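Delta-aminolevulinic acid dehydratase (Toxoplasma gondii ME49, PDB 3OBK) catalyses the condensation of two molecules of 5-aminolevulinic acid to porphobilinogen, an early step of tetrapyrrole biosynthesis. Local coordinates at residues A[179-184]-A[206-211]; A[261-266]-A[286-291]. All coordinates share one frame; numbering follows the deposited sequence.

Interaction 1: A[179-184]-A[206-211]; sequences MVCPSD and SILAYS. With PBG (3-[5-(aminomethyl)-4-(carboxymethyl)-1H-pyrrol-3-yl]propanoic acid), chain L.
Strands 179-182 and 206-211 run parallel, their axes 25° apart and 4.6 Å at closest approach. They are joined by Val180 N to Ser206 O (2.9 Å), Leu208 N to Val180 O (2.9 Å) and a weak bond from Tyr210 N to Pro182 O. On the face carrying Met179 and Ser206, the Met179 chain bends at its last torsion (chi3 67°) and its CE methyl lies 3.5 Å from Leu208 CB. Cys181 SG also packs on Leu208 CB, at 3.7 Å. Val180 and Ile207 share the other face, where Val180 CG2 meets Ile207 CG1; beside them the Pro182 and Ile207 side chains cross at about a right angle, CD of Pro182 against CG2 of Ile207. Helix 189-199 connects the two strands along the chain, a beta-alpha-beta crossover of the TIM barrel. At the C-terminal end, Ser183 CB sits over the centre of the Tyr210 ring in a CH-pi contact, 3.7 Å from its centroid, while Lys213 makes a cation-pi contact with that ring. Ser183 OG, placed between the backbone N and carbonyl carbon (chi1 61°), accepts a hydrogen bond from N1 of porphobilinogen at 2.5 Å and also bonds to Asp134. Ser206 OG is hydrogen-bonded to Lys28 of a second subunit.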
loop_
_atom_site.group_PDB
_atom_site.type_symbol
_atom_site.label_atom_id
_atom_site.label_comp_id
_atom_site.label_asym_id
_atom_site.label_seq_id
_atom_site.Cartn_x
_atom_site.Cartn_y
_atom_site.Cartn_z
ATOM N N MET A 179 -16.625 8.499 -31.092
ATOM C CA MET A 179 -16.870 7.822 -29.840
ATOM C C MET A 179 -18.366 7.623 -29.651
ATOM O O MET A 179 -19.144 8.535 -29.888
ATOM C CB MET A 179 -16.398 8.673 -28.647
ATOM C CG MET A 179 -14.953 9.180 -28.618
ATOM S SD MET A 179 -14.343 9.550 -26.889
ATOM C CE MET A 179 -14.323 7.868 -26.243
ATOM N N VAL A 180 -18.778 6.457 -29.171
ATOM C CA VAL A 180 -20.125 6.316 -28.606
ATOM C C VAL A 180 -19.981 6.377 -27.082
ATOM O O VAL A 180 -19.021 5.862 -26.516
ATOM C CB VAL A 180 -20.843 5.039 -29.105
ATOM C CG1 VAL A 180 -20.959 5.062 -30.651
ATOM C CG2 VAL A 180 -20.120 3.795 -28.656
ATOM N N CYS A 181 -20.942 7.025 -26.433
ATOM C CA CYS A 181 -20.909 7.295 -24.994
ATOM C C CYS A 181 -22.151 6.763 -24.300
ATOM O O CYS A 181 -23.139 7.487 -24.174
ATOM C CB CYS A 181 -20.811 8.798 -24.781
ATOM S SG CYS A 181 -19.475 9.533 -25.763
ATOM N N PRO A 182 -22.119 5.493 -23.862
ATOM C CA PRO A 182 -23.322 4.931 -23.287
ATOM C C PRO A 182 -23.590 5.459 -21.900
ATOM O O PRO A 182 -22.845 5.160 -20.978
ATOM C CB PRO A 182 -23.061 3.410 -23.269
ATOM C CG PRO A 182 -21.739 3.179 -23.947
ATOM C CD PRO A 182 -21.079 4.496 -24.152
ATOM N N SER A 183 -24.686 6.197 -21.752
ATOM C CA SER A 183 -25.041 6.848 -20.493
ATOM C C SER A 183 -26.205 6.154 -19.797
ATOM O O SER A 183 -26.816 6.716 -18.883
ATOM C CB SER A 183 -25.422 8.287 -20.765
ATOM O OG SER A 183 -26.548 8.331 -21.619
ATOM N N ASP A 184 -26.451 4.907 -20.187
ATOM C CA ASP A 184 -27.672 4.176 -19.849
ATOM C C ASP A 184 -27.682 3.523 -18.490
ATOM O O ASP A 184 -28.746 3.348 -17.919
ATOM C CB ASP A 184 -27.856 3.051 -20.862
ATOM C CG ASP A 184 -26.593 2.233 -21.036
ATOM O OD1 ASP A 184 -25.632 2.775 -21.630
ATOM O OD2 ASP A 184 -26.557 1.077 -20.549
ATOM N N SER A 206 -14.510 4.359 -30.616
ATOM C CA SER A 206 -14.249 4.325 -29.176
ATOM C C SER A 206 -15.510 4.279 -28.335
ATOM O O SER A 206 -16.612 4.560 -28.808
ATOM C CB SER A 206 -13.449 5.548 -28.762
ATOM O OG SER A 206 -12.229 5.619 -29.476
ATOM N N ILE A 207 -15.334 3.894 -27.077
ATOM C CA ILE A 207 -16.420 3.856 -26.121
ATOM C C ILE A 207 -16.004 4.701 -24.917
ATOM O O ILE A 207 -15.058 4.374 -24.230
ATOM C CB ILE A 207 -16.727 2.428 -25.679
ATOM C CG1 ILE A 207 -17.310 1.623 -26.842
ATOM C CG2 ILE A 207 -17.720 2.404 -24.500
ATOM C CD1 ILE A 207 -17.385 0.113 -26.591
ATOM N N LEU A 208 -16.704 5.807 -24.705
ATOM C CA LEU A 208 -16.584 6.575 -23.473
ATOM C C LEU A 208 -17.657 6.052 -22.497
ATOM O O LEU A 208 -18.861 6.326 -22.650
ATOM C CB LEU A 208 -16.735 8.058 -23.772
ATOM C CG LEU A 208 -16.878 9.166 -22.703
ATOM C CD1 LEU A 208 -16.165 8.902 -21.398
ATOM C CD2 LEU A 208 -16.429 10.505 -23.341
ATOM N N ALA A 209 -17.225 5.250 -21.528
ATOM C CA ALA A 209 -18.181 4.555 -20.659
ATOM C C ALA A 209 -18.543 5.469 -19.519
ATOM O O ALA A 209 -17.666 5.973 -18.825
ATOM C CB ALA A 209 -17.580 3.233 -20.139
ATOM N N TYR A 210 -19.828 5.720 -19.330
ATOM C CA TYR A 210 -20.292 6.373 -18.105
ATOM C C TYR A 210 -20.319 5.284 -17.043
ATOM O O TYR A 210 -21.273 4.553 -16.983
ATOM C CB TYR A 210 -21.677 6.949 -18.283
ATOM C CG TYR A 210 -21.793 8.187 -19.113
ATOM C CD1 TYR A 210 -21.735 8.136 -20.476
ATOM C CD2 TYR A 210 -22.051 9.410 -18.527
ATOM C CE1 TYR A 210 -21.888 9.298 -21.259
ATOM C CE2 TYR A 210 -22.200 10.572 -19.287
ATOM C CZ TYR A 210 -22.119 10.516 -20.658
ATOM O OH TYR A 210 -22.288 11.681 -21.417
ATOM N N SER A 211 -19.253 5.148 -16.246
ATOM C CA SER A 211 -19.185 4.086 -15.224
ATOM C C SER A 211 -19.894 4.458 -13.969
ATOM O O SER A 211 -20.645 3.655 -13.446
ATOM C CB SER A 211 -17.758 3.775 -14.803
ATOM O OG SER A 211 -17.003 3.471 -15.920
HETATM C CHA PBG L . -29.349 10.478 -20.922
HETATM C C1A PBG L . -28.520 11.644 -20.493
HETATM C C2A PBG L . -28.794 12.510 -19.438
HETATM C C3A PBG L . -27.757 13.423 -19.417
HETATM C C4A PBG L . -26.850 13.038 -20.387
HETATM N NA PBG L . -27.345 11.980 -21.043
HETATM C C5A PBG L . -30.040 12.597 -18.589
HETATM C C6A PBG L . -30.285 11.496 -17.652
HETATM O O1A PBG L . -29.673 10.417 -17.872
HETATM O O2A PBG L . -31.133 11.624 -16.741
HETATM C C7A PBG L . -27.661 14.589 -18.511
HETATM C C8A PBG L . -26.637 15.610 -18.838
HETATM C C9A PBG L . -26.713 16.910 -18.152
HETATM O O3A PBG L . -26.166 17.867 -18.693
HETATM O O4A PBG L . -27.512 17.158 -17.235
HETATM N N1 PBG L . -28.797 9.170 -20.781
#

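Interaction 2: A[261-266]-A[286-291]; sequences ADMLMV and PMVAYH
Asp262 O lies 3.5 Å from Pro286 CD just ahead of the two strands, and the Asp262 carboxylate forms a salt bridge with Arg25 of a second subunit. Met263 lays its CG against Pro286 CB, the two side chains crossing at about a right angle, and its extended chain carries SD on to Val288 CG2. Leu264 is gripped through its backbone: its N donates to Pro286 O (3.0 Å), and its O accepts from Val288 N (2.8 Å). Leu264 CB also packs on Met287 SD at 4.0 Å. This is the parallel pairing of a beta-alpha-beta unit of the TIM barrel, with helix 273-282 connecting the strands. Met265, on the face shared with Val288, starts with CG anti to the backbone N (chi1 168°) and then bends twice. Met265 CE rests 3.6 Å from Val288 CG1, while its SD reaches Tyr290 CB and stands at the edge of the Tyr290 ring, 5.4 Å from the centroid, a Met-aromatic contact. The ring belongs to the porphobilinogen pocket, and its OH is hydrogen-bonded to that of Tyr332. Val266 closes the run: its N donates to Val288 O, its O accepts from Tyr290 N (3.2 Å), and its CG2 touches Met287 CE on the other face.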
loop_
_atom_site.group_PDB
_atom_site.type_symbol
_atom_site.label_atom_id
_atom_site.label_comp_id
_atom_site.label_asym_id
_atom_site.label_seq_id
_atom_site.Cartn_x
_atom_site.Cartn_y
_atom_site.Cartn_z
ATOM N N ALA A 261 -13.681 -0.657 -22.316
ATOM C CA ALA A 261 -13.842 0.791 -22.457
ATOM C C ALA A 261 -12.481 1.453 -22.678
ATOM O O ALA A 261 -11.447 0.966 -22.209
ATOM C CB ALA A 261 -14.492 1.372 -21.248
ATOM N N ASP A 262 -12.527 2.568 -23.395
ATOM C CA ASP A 262 -11.390 3.407 -23.697
ATOM C C ASP A 262 -11.243 4.568 -22.690
ATOM O O ASP A 262 -10.134 5.077 -22.487
ATOM C CB ASP A 262 -11.580 4.005 -25.103
ATOM C CG ASP A 262 -11.643 2.954 -26.185
ATOM O OD1 ASP A 262 -10.593 2.303 -26.420
ATOM O OD2 ASP A 262 -12.710 2.792 -26.828
ATOM N N MET A 263 -12.377 5.044 -22.142
ATOM C CA MET A 263 -12.393 6.110 -21.119
ATOM C C MET A 263 -13.550 5.901 -20.175
ATOM O O MET A 263 -14.569 5.313 -20.556
ATOM C CB MET A 263 -12.536 7.493 -21.746
ATOM C CG MET A 263 -11.465 7.830 -22.803
ATOM S SD MET A 263 -11.583 9.507 -23.474
ATOM C CE MET A 263 -10.619 9.259 -24.972
ATOM N N LEU A 264 -13.385 6.401 -18.947
ATOM C CA LEU A 264 -14.404 6.347 -17.921
ATOM C C LEU A 264 -14.859 7.736 -17.508
ATOM O O LEU A 264 -14.046 8.633 -17.283
ATOM C CB LEU A 264 -13.876 5.614 -16.724
ATOM C CG LEU A 264 -13.361 4.205 -17.030
ATOM C CD1 LEU A 264 -12.683 3.643 -15.771
ATOM C CD2 LEU A 264 -14.443 3.269 -17.573
ATOM N N MET A 265 -16.174 7.903 -17.449
ATOM C CA MET A 265 -16.833 9.152 -17.140
ATOM C C MET A 265 -17.473 9.065 -15.762
ATOM O O MET A 265 -18.099 8.045 -15.420
ATOM C CB MET A 265 -17.905 9.401 -18.186
ATOM C CG MET A 265 -18.917 10.538 -17.890
ATOM S SD MET A 265 -18.380 12.185 -18.358
ATOM C CE MET A 265 -18.409 12.091 -20.153
ATOM N N VAL A 266 -17.286 10.102 -14.953
ATOM C CA VAL A 266 -18.030 10.260 -13.701
ATOM C C VAL A 266 -18.940 11.434 -13.893
ATOM O O VAL A 266 -18.509 12.480 -14.393
ATOM C CB VAL A 266 -17.127 10.596 -12.502
ATOM C CG1 VAL A 266 -17.995 10.917 -11.218
ATOM C CG2 VAL A 266 -16.137 9.479 -12.271
ATOM N N PRO A 286 -8.114 6.754 -19.286
ATOM C CA PRO A 286 -8.403 8.183 -19.100
ATOM C C PRO A 286 -9.766 8.477 -18.464
ATOM O O PRO A 286 -10.745 7.746 -18.666
ATOM C CB PRO A 286 -8.329 8.756 -20.515
ATOM C CG PRO A 286 -7.469 7.819 -21.249
ATOM C CD PRO A 286 -7.576 6.460 -20.622
ATOM N N MET A 287 -9.796 9.553 -17.687
ATOM C CA MET A 287 -10.969 9.958 -16.945
ATOM C C MET A 287 -11.606 11.183 -17.557
ATOM O O MET A 287 -10.927 12.085 -18.001
ATOM C CB MET A 287 -10.603 10.281 -15.493
ATOM C CG MET A 287 -10.115 9.120 -14.618
ATOM S SD MET A 287 -11.141 7.644 -14.642
ATOM C CE MET A 287 -12.669 8.192 -13.901
ATOM N N VAL A 288 -12.930 11.192 -17.559
ATOM C CA VAL A 288 -13.714 12.320 -18.011
ATOM C C VAL A 288 -14.713 12.615 -16.938
ATOM O O VAL A 288 -15.185 11.720 -16.261
ATOM C CB VAL A 288 -14.445 12.016 -19.372
ATOM C CG1 VAL A 288 -14.970 13.265 -19.982
ATOM C CG2 VAL A 288 -13.496 11.344 -20.350
ATOM N N ALA A 289 -15.005 13.889 -16.753
ATOM C CA ALA A 289 -16.020 14.339 -15.800
ATOM C C ALA A 289 -17.056 15.185 -16.556
ATOM O O ALA A 289 -16.726 15.799 -17.550
ATOM C CB ALA A 289 -15.374 15.109 -14.699
ATOM N N TYR A 290 -18.307 15.187 -16.104
ATOM C CA TYR A 290 -19.364 15.949 -16.758
ATOM C C TYR A 290 -19.877 17.023 -15.800
ATOM O O TYR A 290 -20.459 16.722 -14.756
ATOM C CB TYR A 290 -20.504 15.032 -17.150
ATOM C CG TYR A 290 -21.343 15.496 -18.321
ATOM C CD1 TYR A 290 -21.964 16.739 -18.343
ATOM C CD2 TYR A 290 -21.560 14.653 -19.402
ATOM C CE1 TYR A 290 -22.777 17.133 -19.444
ATOM C CE2 TYR A 290 -22.339 15.036 -20.492
ATOM C CZ TYR A 290 -22.945 16.260 -20.512
ATOM O OH TYR A 290 -23.711 16.561 -21.619
ATOM N N HIS A 291 -19.637 18.276 -16.186
ATOM C CA HIS A 291 -20.201 19.444 -15.548
ATOM C C HIS A 291 -21.622 19.619 -16.100
ATOM O O HIS A 291 -21.794 20.197 -17.185
ATOM C CB HIS A 291 -19.328 20.649 -15.881
ATOM C CG HIS A 291 -19.604 21.865 -15.057
ATOM N ND1 HIS A 291 -19.603 23.135 -15.597
ATOM C CD2 HIS A 291 -19.871 22.012 -13.739
ATOM C CE1 HIS A 291 -19.847 24.013 -14.638
ATOM N NE2 HIS A 291 -20.009 23.360 -13.500
#

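In the fold
Interaction 1 comes first along the chain and closes before interaction 2 opens, yet their centres lie just 8 Å apart because strands 206-213 and 263-267 are neighbours in the barrel sheet. The order 179-182, 206-213, 263-267, 287-291 is thus a continuous arc of parallel strands, flanked by strand 130-135 at one end and strand 328-331 at the other. The two contacts meet directly at Ala209, whose N and O probably hydrogen-bond to Met263 O and Met265 N, each 2.8 Å away. Both supply the product site, interaction 1 through Ser183 and interaction 2 through Tyr290. At the N-terminal ends of these strands, Ser206 and Asp262 both engage a second subunit, tying this arc into the octamer.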